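Local coordinates for protein endo-beta-1,4-glucanase (Bacillus licheniformis, PDB 2JEN) that hydrolyses the beta-1,4-linked glucan backbone of xyloglucan, a plant cell-wall polysaccharide, as a family 12 glycoside hydrolase, at residues S32-D37 with F49-W53; V86-I92 with E239-F245; H141-K145 with T232-S236; T153-W159 with W197-I203. The protein carries 1 engineered substitution. One frame throughout, in Å; residues are numbered along the deposited sequence. Where two conformers were deposited one is given.

Contact 1. Residues S32-D37 with F49-W53. With XYS (alpha-D-xylopyranose), chain B; GLC (alpha-D-glucopyranose), chain C; GLC (alpha-D-glucopyranose), chain D.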
# COMPACT_ATOMS: atom_id res chain seq x y z
N SER A 32 3.02 -5.65 -11.73
CA SER A 32 4.24 -5.20 -11.10
C SER A 32 4.26 -3.68 -11.03
O SER A 32 3.63 -3.02 -11.87
CB SER A 32 5.45 -5.79 -11.83
OG SER A 32 6.61 -5.80 -11.02
N SER A 33 5.00 -3.11 -10.07
CA SER A 33 4.85 -1.70 -9.77
C SER A 33 6.12 -0.91 -9.55
O SER A 33 6.04 0.30 -9.32
CB SER A 33 3.95 -1.53 -8.56
OG SER A 33 2.69 -2.16 -8.78
N ASN A 34 7.29 -1.52 -9.66
CA ASN A 34 8.53 -0.77 -9.48
C ASN A 34 9.03 -0.19 -10.80
O ASN A 34 8.71 -0.69 -11.88
CB ASN A 34 9.63 -1.62 -8.82
CG ASN A 34 9.35 -2.00 -7.39
OD1 ASN A 34 9.10 -3.14 -7.13
ND2 ASN A 34 9.32 -1.07 -6.48
N PRO A 35 9.86 0.87 -10.70
CA PRO A 35 10.38 1.48 -11.91
C PRO A 35 11.10 0.47 -12.79
O PRO A 35 11.92 -0.31 -12.30
CB PRO A 35 11.35 2.54 -11.38
CG PRO A 35 10.78 2.91 -10.01
CD PRO A 35 10.29 1.57 -9.49
N SER A 36 10.84 0.53 -14.09
CA SER A 36 11.52 -0.28 -15.11
C SER A 36 11.23 -1.76 -15.02
O SER A 36 11.86 -2.55 -15.71
CB SER A 36 13.02 -0.01 -15.11
OG SER A 36 13.28 1.34 -15.40
N ASP A 37 10.23 -2.16 -14.23
CA ASP A 37 9.79 -3.56 -14.27
C ASP A 37 9.33 -3.97 -15.66
O ASP A 37 8.84 -3.15 -16.44
CB ASP A 37 8.69 -3.83 -13.25
CG ASP A 37 9.18 -3.80 -11.79
OD1 ASP A 37 10.40 -3.70 -11.54
OD2 ASP A 37 8.31 -3.93 -10.88
N PHE A 49 6.42 -2.60 -20.07
CA PHE A 49 7.54 -1.90 -19.43
C PHE A 49 7.04 -0.75 -18.56
O PHE A 49 6.34 0.15 -19.03
CB PHE A 49 8.45 -1.35 -20.55
CG PHE A 49 9.75 -0.72 -20.09
CD1 PHE A 49 10.47 -1.22 -19.02
CD2 PHE A 49 10.27 0.33 -20.80
CE1 PHE A 49 11.69 -0.64 -18.66
CE2 PHE A 49 11.47 0.91 -20.41
CZ PHE A 49 12.17 0.42 -19.36
N ASN A 50 7.38 -0.80 -17.27
CA ASN A 50 6.94 0.21 -16.31
C ASN A 50 7.89 1.39 -16.40
O ASN A 50 8.68 1.69 -15.49
CB ASN A 50 6.86 -0.38 -14.89
CG ASN A 50 5.91 0.39 -14.02
OD1 ASN A 50 4.99 1.04 -14.55
ND2 ASN A 50 6.00 0.25 -12.72
N ASN A 51 7.81 2.10 -17.53
CA ASN A 51 8.75 3.16 -17.90
C ASN A 51 8.34 4.46 -17.25
O ASN A 51 7.28 4.99 -17.55
CB ASN A 51 8.75 3.30 -19.43
CG ASN A 51 9.66 4.36 -19.95
OD1 ASN A 51 10.07 5.23 -19.23
ND2 ASN A 51 9.96 4.28 -21.23
N VAL A 52 9.18 4.94 -16.32
CA VAL A 52 8.93 6.13 -15.55
C VAL A 52 10.04 7.16 -15.78
O VAL A 52 10.50 7.82 -14.84
CB VAL A 52 8.70 5.83 -14.06
CG1 VAL A 52 7.43 4.98 -13.91
CG2 VAL A 52 9.89 5.12 -13.39
N TRP A 53 10.41 7.37 -17.05
CA TRP A 53 11.61 8.11 -17.36
C TRP A 53 11.61 9.57 -16.91
O TRP A 53 12.68 10.16 -16.72
CB TRP A 53 11.92 8.07 -18.84
CG TRP A 53 11.02 8.80 -19.78
CD1 TRP A 53 9.91 8.29 -20.42
CD2 TRP A 53 11.19 10.13 -20.28
NE1 TRP A 53 9.40 9.24 -21.28
CE2 TRP A 53 10.18 10.35 -21.21
CE3 TRP A 53 12.15 11.12 -20.05
CZ2 TRP A 53 10.06 11.55 -21.92
CZ3 TRP A 53 12.03 12.32 -20.74
CH2 TRP A 53 10.98 12.51 -21.65
C1 XYS B . 15.04 5.18 -18.03
C2 XYS B . 15.06 5.37 -16.52
C3 XYS B . 14.06 4.43 -15.82
C4 XYS B . 12.73 4.48 -16.59
C5 XYS B . 12.86 4.26 -18.10
O2 XYS B . 16.38 5.08 -16.04
O3 XYS B . 13.83 4.73 -14.43
O4 XYS B . 11.81 3.60 -16.00
O5 XYS B . 13.77 5.17 -18.61
C1 GLC C . 11.88 8.39 -23.87
C2 GLC C . 12.14 6.96 -23.45
C3 GLC C . 13.06 6.91 -22.26
C4 GLC C . 14.33 7.68 -22.60
C5 GLC C . 13.96 9.12 -23.00
C6 GLC C . 15.23 9.85 -23.48
O2 GLC C . 10.95 6.23 -23.20
O3 GLC C . 13.26 5.53 -21.88
O4 GLC C . 15.21 7.75 -21.52
O5 GLC C . 13.12 9.07 -24.13
O6 GLC C . 15.62 10.83 -22.55
C1 GLC D . 9.17 10.94 -27.62
C2 GLC D . 10.55 11.33 -27.10
C3 GLC D . 11.24 10.09 -26.60
C4 GLC D . 10.42 9.51 -25.45
C5 GLC D . 9.04 9.20 -26.05
C6 GLC D . 8.10 8.43 -25.11
O1 GLC D . 8.47 12.02 -28.18
O2 GLC D . 11.43 11.88 -28.06
O3 GLC D . 12.58 10.50 -26.31
O4 GLC D . 10.99 8.30 -24.99
O5 GLC D . 8.46 10.41 -26.51
O6 GLC D . 7.93 9.10 -23.88
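Asn50 reaches out of the loop 49-53 toward the type II beta turn that runs from Asn34 to Asp37. Its CG lies anti to the backbone N (chi1 -156°), which brings the amide up to the turn, and ND2 donates to Asn34 O at 3.0 Å. The donor stands above that carbonyl plane, while Asp37 N comes to the same oxygen from the opposite face, so two N-H groups grip Asn34 O. At the other end of the amide OD1 is held by Gln63 of strand 62-67, which limits its rotation. The Asn50 backbone is clasped as well: Ser36 N gives to Asn50 O at 2.8 Å, and Asn50 N meets Asp37 O in a nearly straight bond (172° at the hydrogen). Phe49 presents its ring edge to the turn, with CE1 3.5 Å from Ser36 O in the plane of the ring. Elsewhere in the contact Val52 CG2 meets Pro35 CB at 3.6 Å, the two side chains crossing at a slant. The bound glycan lies alongside. Ser36 OG is hydrogen-bonded to O4 of the xylose of chain B at 2.8 Å, and Val52 N donates to that same O4 at 3.0 Å. Trp53 spreads one ring face against the glucose of chain C, while its NE1 donates to O6 of the glucose of chain D. Both segments thus hold a single xylose hydroxyl, and the bonds that lock turn to loop probably also fix how far apart Ser36 OG and Val52 N stand around it, consistent with an enzyme that reads the side branches of xyloglucan.

Contact 2. Residues V86-I92 with E239-F245. With GLC (alpha-D-glucopyranose), chain E; GLC (alpha-D-glucopyranose), chain D; XYS (alpha-D-xylopyranose), chain F.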
# COMPACT_ATOMS: atom_id res chain seq x y z
N VAL A 86 6.67 15.12 -19.82
CA VAL A 86 6.26 13.73 -19.78
C VAL A 86 6.83 13.07 -18.52
O VAL A 86 8.04 13.12 -18.31
CB VAL A 86 6.74 12.97 -21.03
CG1 VAL A 86 6.42 11.47 -20.92
CG2 VAL A 86 6.11 13.54 -22.30
N LYS A 87 5.95 12.52 -17.66
CA LYS A 87 6.40 11.86 -16.46
C LYS A 87 6.79 10.41 -16.69
O LYS A 87 7.69 9.89 -16.03
CB LYS A 87 5.35 11.90 -15.36
CG LYS A 87 4.81 13.32 -15.04
CD LYS A 87 5.89 14.36 -14.86
CE LYS A 87 5.34 15.75 -14.47
NZ LYS A 87 4.50 16.36 -15.58
N ALA A 88 6.07 9.76 -17.60
CA ALA A 88 6.16 8.32 -17.76
C ALA A 88 5.63 7.92 -19.12
O ALA A 88 4.82 8.65 -19.72
CB ALA A 88 5.33 7.63 -16.63
N TYR A 89 6.07 6.75 -19.60
CA TYR A 89 5.56 6.15 -20.82
C TYR A 89 5.41 4.64 -20.58
O TYR A 89 6.11 3.83 -21.19
CB TYR A 89 6.50 6.44 -21.98
CG TYR A 89 6.08 5.91 -23.35
CD1 TYR A 89 4.86 6.25 -23.94
CD2 TYR A 89 6.89 5.03 -24.05
CE1 TYR A 89 4.51 5.82 -25.21
CE2 TYR A 89 6.54 4.58 -25.32
CZ TYR A 89 5.32 4.91 -25.86
OH TYR A 89 5.02 4.48 -27.13
N PRO A 90 4.49 4.26 -19.69
CA PRO A 90 4.17 2.83 -19.60
C PRO A 90 3.76 2.37 -21.00
O PRO A 90 3.05 3.07 -21.72
CB PRO A 90 2.98 2.78 -18.62
CG PRO A 90 2.38 4.20 -18.69
CD PRO A 90 3.59 5.10 -18.90
N SER A 91 4.23 1.19 -21.39
CA SER A 91 4.23 0.82 -22.78
C SER A 91 4.50 -0.65 -22.97
O SER A 91 4.99 -1.34 -22.06
CB SER A 91 5.28 1.64 -23.52
OG SER A 91 6.50 1.64 -22.79
N ILE A 92 4.15 -1.14 -24.16
CA ILE A 92 4.65 -2.41 -24.68
C ILE A 92 5.80 -2.12 -25.62
O ILE A 92 5.68 -1.27 -26.49
CB ILE A 92 3.56 -3.20 -25.41
CG1 ILE A 92 2.35 -3.41 -24.52
CG2 ILE A 92 4.13 -4.52 -25.93
CD1 ILE A 92 1.09 -3.93 -25.28
N GLU A 239 7.07 0.53 -30.17
CA GLU A 239 6.50 0.55 -28.83
C GLU A 239 5.12 1.17 -28.89
O GLU A 239 4.86 2.00 -29.78
CB GLU A 239 7.39 1.38 -27.88
CG GLU A 239 8.85 1.07 -27.99
CD GLU A 239 9.75 1.75 -27.01
OE1 GLU A 239 9.28 2.55 -26.18
OE2 GLU A 239 10.98 1.48 -27.09
N PHE A 240 4.25 0.84 -27.97
CA PHE A 240 2.94 1.48 -27.86
C PHE A 240 2.67 1.74 -26.40
O PHE A 240 2.80 0.82 -25.57
CB PHE A 240 1.82 0.62 -28.42
CG PHE A 240 0.46 1.25 -28.28
CD1 PHE A 240 -0.35 0.92 -27.22
CD2 PHE A 240 0.02 2.20 -29.18
CE1 PHE A 240 -1.59 1.54 -27.07
CE2 PHE A 240 -1.18 2.82 -29.03
CZ PHE A 240 -2.01 2.48 -27.99
N GLY A 241 2.31 2.97 -26.06
CA GLY A 241 2.02 3.26 -24.67
C GLY A 241 1.33 4.56 -24.49
O GLY A 241 0.80 5.14 -25.46
N THR A 242 1.25 5.01 -23.23
CA THR A 242 0.61 6.27 -22.90
C THR A 242 1.64 7.19 -22.28
O THR A 242 2.09 6.94 -21.18
CB THR A 242 -0.57 6.07 -21.95
OG1 THR A 242 -0.10 5.43 -20.76
CG2 THR A 242 -1.70 5.22 -22.53
N GLU A 243 1.97 8.30 -22.93
CA GLU A 243 2.75 9.33 -22.24
C GLU A 243 1.80 10.02 -21.30
O GLU A 243 0.71 10.45 -21.70
CB GLU A 243 3.34 10.37 -23.19
CG GLU A 243 4.38 9.82 -24.15
CD GLU A 243 5.05 10.90 -24.97
OE1 GLU A 243 4.37 11.56 -25.75
OE2 GLU A 243 6.27 11.08 -24.83
N VAL A 244 2.17 10.11 -20.02
CA VAL A 244 1.34 10.75 -19.03
C VAL A 244 2.06 11.99 -18.52
O VAL A 244 3.22 11.93 -18.11
CB VAL A 244 1.00 9.84 -17.84
CG1 VAL A 244 0.08 10.63 -16.87
CG2 VAL A 244 0.35 8.53 -18.33
N PHE A 245 1.37 13.14 -18.62
CA PHE A 245 1.83 14.41 -18.14
C PHE A 245 1.29 14.66 -16.73
O PHE A 245 1.99 15.16 -15.84
CB PHE A 245 1.39 15.50 -19.10
CG PHE A 245 1.91 15.33 -20.49
CD1 PHE A 245 1.25 14.49 -21.39
CD2 PHE A 245 3.05 15.98 -20.91
CE1 PHE A 245 1.74 14.32 -22.69
CE2 PHE A 245 3.51 15.83 -22.24
CZ PHE A 245 2.85 15.00 -23.11
C1 GLC E . 6.36 16.72 -25.60
C2 GLC E . 5.68 15.66 -26.43
C3 GLC E . 6.19 14.28 -26.09
C4 GLC E . 7.71 14.21 -26.05
C5 GLC E . 8.25 15.40 -25.23
C6 GLC E . 9.77 15.44 -25.27
O2 GLC E . 4.29 15.70 -26.18
O3 GLC E . 5.72 13.38 -27.07
O4 GLC E . 8.13 12.95 -25.52
O5 GLC E . 7.77 16.60 -25.78
O6 GLC E . 10.24 16.32 -24.25
C1 GLC D . 9.17 10.94 -27.62
C2 GLC D . 10.55 11.33 -27.10
C3 GLC D . 11.24 10.09 -26.60
C4 GLC D . 10.42 9.51 -25.45
C5 GLC D . 9.04 9.20 -26.05
C6 GLC D . 8.10 8.43 -25.11
O1 GLC D . 8.47 12.02 -28.18
O2 GLC D . 11.43 11.88 -28.06
O3 GLC D . 12.58 10.50 -26.31
O4 GLC D . 10.99 8.30 -24.99
O5 GLC D . 8.46 10.41 -26.51
O6 GLC D . 7.93 9.10 -23.88
C1 XYS F . 1.91 19.85 -24.28
C2 XYS F . 0.99 21.02 -24.00
C3 XYS F . 0.73 21.13 -22.51
C4 XYS F . 0.22 19.79 -22.00
C5 XYS F . 1.21 18.72 -22.39
O2 XYS F . 1.55 22.23 -24.51
O3 XYS F . -0.19 22.17 -22.23
O4 XYS F . 0.17 19.85 -20.58
O5 XYS F . 1.39 18.65 -23.81
O HOH W 1 9.14 2.34 -23.35
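Tyr89 overlaps C6 of the glucose of chain D with one ring face, while its edge meets Glu239, whose OE1 lies in the ring plane 3.5 Å from Tyr89 CE2. Ring and carboxylate are nearly coplanar (22°). Tyr89 CE1 runs 3.6 Å from Gly241 CA, where a side chain on the glycine would collide with the strand opposite; the phenol OH goes on to Ala135 O. One water donates to both Ser91 OG and Glu239 OE1, and OE2 of that glutamate is bonded to His97. Glu243 stretches its chain up to the sugar: OE1 accepts from O3 of the glucose of chain E at 2.6 Å and OE2 from O6 of the glucose of chain D at 2.8 Å. Asn133 also bonds OE1, a second-shell hold on the carboxylate. Val86 CG2 touches Phe245 CE2 at 3.5 Å, and a face of that ring lies on C5 of the xylose of chain F. Lys87, bent at chi2 and chi4, brings NZ in the carbonyl plane to a lone pair of Phe245 O at 2.8 Å. The backbones run antiparallel, with Ile92 and Phe240 a hydrogen-bonded pair. Strand 131-141 flanks 239-245 on its other side, and strands 72-79 and 247-260 of the second sheet pack beneath Pro90, Ile92, Phe240 and Thr242.

Contact 3. Residues H141-K145 with T232-S236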
# COMPACT_ATOMS: atom_id res chain seq x y z
N HIS A 141 17.96 3.90 -35.65
CA HIS A 141 19.39 4.09 -35.47
C HIS A 141 20.09 3.96 -36.81
O HIS A 141 19.54 3.40 -37.75
CB HIS A 141 19.98 3.01 -34.56
CG HIS A 141 19.58 3.10 -33.11
ND1 HIS A 141 18.42 2.54 -32.60
CD2 HIS A 141 20.27 3.60 -32.05
CE1 HIS A 141 18.40 2.75 -31.28
NE2 HIS A 141 19.51 3.38 -30.93
N ASN A 142 21.34 4.42 -36.86
CA ASN A 142 22.20 4.06 -37.99
C ASN A 142 22.74 2.62 -37.89
O ASN A 142 22.99 1.92 -38.92
CB ASN A 142 23.40 4.99 -38.08
CG ASN A 142 23.06 6.28 -38.54
OD1 ASN A 142 22.31 6.43 -39.50
ND2 ASN A 142 23.69 7.29 -37.95
N THR A 143 23.00 2.19 -36.65
CA THR A 143 23.56 0.85 -36.29
C THR A 143 22.47 -0.24 -36.27
O THR A 143 21.37 0.03 -35.82
CB THR A 143 24.29 0.89 -34.87
OG1 THR A 143 24.95 -0.36 -34.61
CG2 THR A 143 23.30 1.17 -33.73
N ASN A 144 22.79 -1.46 -36.75
CA ASN A 144 21.98 -2.66 -36.55
C ASN A 144 22.46 -3.46 -35.34
O ASN A 144 22.01 -4.61 -35.14
CB ASN A 144 21.93 -3.54 -37.79
CG ASN A 144 23.27 -4.15 -38.13
OD1 ASN A 144 24.30 -3.75 -37.60
ND2 ASN A 144 23.24 -5.11 -39.08
N LYS A 145 23.29 -2.86 -34.51
CA LYS A 145 23.71 -3.49 -33.25
C LYS A 145 23.53 -2.49 -32.09
O LYS A 145 24.44 -2.18 -31.34
CB LYS A 145 25.17 -3.94 -33.37
CG LYS A 145 25.38 -5.04 -34.40
CD LYS A 145 24.70 -6.36 -34.00
CE LYS A 145 25.15 -7.55 -34.88
NZ LYS A 145 24.30 -7.80 -36.09
N THR A 232 18.88 4.25 -45.36
CA THR A 232 19.98 3.51 -44.76
C THR A 232 19.73 3.20 -43.26
O THR A 232 20.42 2.39 -42.66
CB THR A 232 21.33 4.24 -44.84
OG1 THR A 232 21.26 5.51 -44.19
CG2 THR A 232 21.72 4.45 -46.30
N LYS A 233 18.80 3.92 -42.65
CA LYS A 233 18.58 3.72 -41.23
C LYS A 233 17.78 2.45 -40.95
O LYS A 233 17.06 1.91 -41.80
CB LYS A 233 17.96 4.96 -40.60
CG LYS A 233 18.96 6.09 -40.54
CD LYS A 233 18.29 7.36 -40.18
CE LYS A 233 19.29 8.45 -39.89
NZ LYS A 233 18.59 9.72 -39.51
N TYR A 234 17.95 1.99 -39.73
CA TYR A 234 17.28 0.79 -39.24
C TYR A 234 16.16 1.14 -38.29
O TYR A 234 16.34 1.99 -37.41
CB TYR A 234 18.28 -0.08 -38.45
CG TYR A 234 19.31 -0.73 -39.32
CD1 TYR A 234 20.49 -0.07 -39.61
CD2 TYR A 234 19.09 -1.98 -39.86
CE1 TYR A 234 21.44 -0.67 -40.44
CE2 TYR A 234 20.04 -2.57 -40.71
CZ TYR A 234 21.20 -1.92 -40.96
OH TYR A 234 22.15 -2.51 -41.79
N VAL A 235 15.01 0.46 -38.44
CA VAL A 235 14.01 0.49 -37.39
C VAL A 235 14.45 -0.47 -36.28
O VAL A 235 14.71 -1.65 -36.52
CB VAL A 235 12.62 0.15 -37.91
CG1 VAL A 235 11.59 0.15 -36.78
CG2 VAL A 235 12.20 1.08 -39.08
N SER A 236 14.58 0.05 -35.07
CA SER A 236 15.08 -0.68 -33.92
C SER A 236 13.99 -1.19 -32.98
O SER A 236 14.19 -2.16 -32.28
CB SER A 236 16.02 0.20 -33.11
OG SER A 236 17.02 0.72 -33.93
O HOH W 2 22.81 2.62 -41.38
O HOH W 3 18.92 -0.96 -34.90
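Where strand 131-141 ends, its last residue pairs with the start of strand 234-244: His141 and Tyr234 form an antiparallel hydrogen-bonded pair. Tyr234 N donates to His141 O at 2.9 Å, and His141 N to Tyr234 O at 3.1 Å. Further along, His141 ND1 and Ser236 OG share a hydrogen bond of 2.7 Å, the hydroxyl lying at the ring edge near its plane; NE2 is tied to Ser150 O, so both ring nitrogens are engaged. Here the chain leaves the mixed sheet of the beta-jelly-roll for the loop that leads to strand 154-163, and that loop folds back over Tyr234. Asn144, its CG placed between backbone N and carbonyl carbon (chi1 66°), sets CB over the centre of the tyrosine ring, 3.6 Å from the Tyr234 centroid. At the ring's edge Asn142 O lies 3.3 Å from Tyr234 CD1. Putting a serine in place of Tyr234 would probably take away the surface on which the Asn144 methylene rests and leave the loop 142-144 freer to move. Two waters stitch the margins: one donates to Asn142 O and Thr232 O, the other links Thr143 O with Ser236 OG.

Contact 4. Residues T153-W159 with W197-I203. Engineered in segment 153-159: Ala155 (natural residue Glu). With GLC (alpha-D-glucopyranose), chain D; GLC (alpha-D-glucopyranose), chain E; XYS (alpha-D-xylopyranose), chain G.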
# COMPACT_ATOMS: atom_id res chain seq x y z
N THR A 153 18.79 7.90 -33.61
CA THR A 153 18.88 9.03 -34.53
C THR A 153 17.53 9.70 -34.79
O THR A 153 17.47 10.90 -35.12
CB THR A 153 19.50 8.60 -35.88
OG1 THR A 153 18.73 7.54 -36.42
CG2 THR A 153 20.93 8.15 -35.69
N ASP A 154 16.45 8.95 -34.67
CA ASP A 154 15.13 9.43 -34.98
C ASP A 154 14.09 8.66 -34.17
O ASP A 154 14.28 7.49 -33.85
CB ASP A 154 14.77 9.17 -36.46
CG ASP A 154 15.78 9.73 -37.45
OD1 ASP A 154 16.78 9.05 -37.72
OD2 ASP A 154 15.57 10.87 -37.94
N ALA A 155 13.02 9.37 -33.86
CA ALA A 155 11.81 8.83 -33.28
C ALA A 155 10.64 9.19 -34.16
O ALA A 155 10.52 10.35 -34.60
CB ALA A 155 11.58 9.37 -31.89
N ILE A 156 9.73 8.23 -34.37
CA ILE A 156 8.45 8.48 -35.00
C ILE A 156 7.36 8.15 -33.99
O ILE A 156 7.40 7.08 -33.40
CB ILE A 156 8.28 7.63 -36.26
CG1 ILE A 156 9.38 7.94 -37.26
CG2 ILE A 156 6.88 7.80 -36.83
CD1 ILE A 156 9.39 6.89 -38.44
N MET A 157 6.45 9.07 -33.76
CA MET A 157 5.33 8.85 -32.88
C MET A 157 4.03 8.87 -33.67
O MET A 157 3.84 9.69 -34.58
CB MET A 157 5.25 9.94 -31.82
CG MET A 157 6.50 10.12 -31.05
SD MET A 157 6.21 11.04 -29.55
CE MET A 157 5.53 9.76 -28.47
N ILE A 158 3.11 7.99 -33.32
CA ILE A 158 1.81 7.90 -33.96
C ILE A 158 0.78 7.90 -32.86
O ILE A 158 0.60 6.87 -32.18
CB ILE A 158 1.68 6.69 -34.90
CG1 ILE A 158 2.83 6.62 -35.92
CG2 ILE A 158 0.30 6.71 -35.58
CD1 ILE A 158 2.85 5.42 -36.79
N TRP A 159 0.13 9.03 -32.66
CA TRP A 159 -0.80 9.22 -31.56
C TRP A 159 -2.22 8.85 -31.98
O TRP A 159 -2.81 9.47 -32.87
CB TRP A 159 -0.83 10.65 -31.03
CG TRP A 159 0.45 11.24 -30.53
CD1 TRP A 159 1.74 10.94 -30.89
CD2 TRP A 159 0.54 12.32 -29.61
NE1 TRP A 159 2.62 11.76 -30.21
CE2 TRP A 159 1.90 12.62 -29.43
CE3 TRP A 159 -0.40 13.07 -28.92
CZ2 TRP A 159 2.34 13.64 -28.58
CZ3 TRP A 159 0.04 14.09 -28.07
CH2 TRP A 159 1.41 14.36 -27.93
N TRP A 197 17.81 13.23 -31.24
CA TRP A 197 17.11 12.63 -32.35
C TRP A 197 16.04 13.55 -32.92
O TRP A 197 15.40 14.29 -32.22
CB TRP A 197 16.50 11.28 -31.96
CG TRP A 197 15.83 11.26 -30.61
CD1 TRP A 197 14.52 11.53 -30.30
CD2 TRP A 197 16.46 10.91 -29.39
NE1 TRP A 197 14.33 11.40 -28.96
CE2 TRP A 197 15.51 11.03 -28.37
CE3 TRP A 197 17.76 10.56 -29.05
CZ2 TRP A 197 15.81 10.78 -27.02
CZ3 TRP A 197 18.07 10.30 -27.72
CH2 TRP A 197 17.09 10.42 -26.72
N ASN A 198 15.84 13.44 -34.23
CA ASN A 198 14.63 14.00 -34.82
C ASN A 198 13.43 13.33 -34.20
O ASN A 198 13.48 12.13 -33.89
CB ASN A 198 14.66 13.78 -36.31
CG ASN A 198 15.89 14.37 -36.94
OD1 ASN A 198 16.11 15.57 -36.82
ND2 ASN A 198 16.75 13.53 -37.52
N VAL A 199 12.31 14.07 -34.10
CA VAL A 199 11.06 13.47 -33.68
C VAL A 199 9.98 13.93 -34.67
O VAL A 199 9.73 15.12 -34.86
CB VAL A 199 10.72 13.77 -32.20
CG1 VAL A 199 10.72 15.27 -31.86
CG2 VAL A 199 9.40 13.06 -31.81
N PHE A 200 9.34 12.94 -35.27
CA PHE A 200 8.28 13.13 -36.21
C PHE A 200 7.01 12.55 -35.61
O PHE A 200 6.97 11.33 -35.33
CB PHE A 200 8.57 12.40 -37.52
CG PHE A 200 9.91 12.73 -38.12
CD1 PHE A 200 10.07 13.85 -38.89
CD2 PHE A 200 10.99 11.89 -37.95
CE1 PHE A 200 11.31 14.14 -39.45
CE2 PHE A 200 12.22 12.15 -38.53
CZ PHE A 200 12.37 13.29 -39.30
N SER A 201 6.04 13.41 -35.35
CA SER A 201 4.79 12.98 -34.69
C SER A 201 3.62 13.10 -35.63
O SER A 201 3.46 14.12 -36.28
CB SER A 201 4.50 13.80 -33.42
OG SER A 201 5.61 13.74 -32.52
N PHE A 202 2.81 12.06 -35.66
CA PHE A 202 1.58 11.97 -36.42
C PHE A 202 0.42 11.86 -35.42
O PHE A 202 0.35 10.87 -34.70
CB PHE A 202 1.60 10.71 -37.29
CG PHE A 202 2.67 10.72 -38.34
CD1 PHE A 202 3.98 10.38 -38.02
CD2 PHE A 202 2.38 11.11 -39.65
CE1 PHE A 202 4.99 10.42 -38.98
CE2 PHE A 202 3.40 11.11 -40.61
CZ PHE A 202 4.68 10.80 -40.30
N ILE A 203 -0.40 12.90 -35.34
CA ILE A 203 -1.49 12.95 -34.36
C ILE A 203 -2.82 12.79 -35.06
O ILE A 203 -3.20 13.61 -35.90
CB ILE A 203 -1.45 14.23 -33.50
CG1 ILE A 203 -0.18 14.23 -32.66
CG2 ILE A 203 -2.74 14.36 -32.60
CD1 ILE A 203 -0.01 15.41 -31.76
C1 GLC D . 9.17 10.94 -27.62
C2 GLC D . 10.55 11.33 -27.10
C3 GLC D . 11.24 10.09 -26.60
C4 GLC D . 10.42 9.51 -25.45
C5 GLC D . 9.04 9.20 -26.05
C6 GLC D . 8.10 8.43 -25.11
O1 GLC D . 8.47 12.02 -28.18
O2 GLC D . 11.43 11.88 -28.06
O3 GLC D . 12.58 10.50 -26.31
O4 GLC D . 10.99 8.30 -24.99
O5 GLC D . 8.46 10.41 -26.51
O6 GLC D . 7.93 9.10 -23.88
C1 GLC E . 6.36 16.72 -25.60
C2 GLC E . 5.68 15.66 -26.43
C3 GLC E . 6.19 14.28 -26.09
C4 GLC E . 7.71 14.21 -26.05
C5 GLC E . 8.25 15.40 -25.23
C6 GLC E . 9.77 15.44 -25.27
O2 GLC E . 4.29 15.70 -26.18
O3 GLC E . 5.72 13.38 -27.07
O4 GLC E . 8.13 12.95 -25.52
O5 GLC E . 7.77 16.60 -25.78
O6 GLC E . 10.24 16.32 -24.25
C1 XYS G . 16.70 11.69 -23.05
C2 XYS G . 17.39 12.27 -21.87
C3 XYS G . 16.38 13.15 -21.14
C4 XYS G . 15.84 14.23 -22.06
C5 XYS G . 15.29 13.58 -23.32
O2 XYS G . 17.77 11.24 -20.99
O3 XYS G . 16.99 13.69 -19.98
O4 XYS G . 14.81 14.90 -21.37
O5 XYS G . 16.29 12.70 -23.85
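Trp159 lies beside Ile203, both side chains pointing the same way from neighbouring parallel strands. Starting at the root, Trp159 CB is 4.0 Å from Ile203 CG1, and CG and CD2 then pass that same methylene. Farther out Ile203 CD1, in one of two modelled conformers, sits over the face of the six-membered ring, 3.8 Å from the Trp159 centroid. NE1 is buried with no partner in the model. At the tip the ring turns its edge to the glucose of chain E, whose O2 lies near the ring plane, 3.6 Å from Trp159 CH2. A serine in place of Trp159 would probably leave Ile203 without its flat cover and open a gap beside this glucose. Along the strands, whose axes lie 14° apart, bonds such as Phe200 N to Ala155 O (2.9 Å) repeat in parallel register. Ala155 is an engineered substitution for a natural glutamate, and its CB meets Trp197 CD1 at 4.0 Å. Asn198 ND2 donates to Asp154 OD2 at 2.9 Å from above the carboxylate plane, while Asp154 OD1 forms a salt bridge with Lys233. Strand 131-141 flanks 153-159, with a classic beta bulge opposite Leu140, strand 180-192 flanks 197-203, and helix 215-225 packs on Ile156, Ile158, Phe200 and Phe202.

Overall arrangement
Contacts 1, 2 and 4 surround the bound glycan: all three touch the glucose of chain D, and contacts 2 and 4 share the glucose of chain E. Contacts 1 and 2 adjoin, their centres 10 Å apart, where Asn51 O meets Tyr89 N at 3.0 Å. Contact 4 comes in from across the cleft, on the opposite side of the chain's centre from contact 1, and meets contact 2 where Met157 CE packs on Glu243 OE1. Contact 3 lies at the far end of strand 234-244, about 23 Å from contact 2 between centres. It joins contact 4 through a salt bridge from Lys233 NZ to Asp154 OD1, tying the start of strand 234-244 to the strand that carries the engineered Ala155.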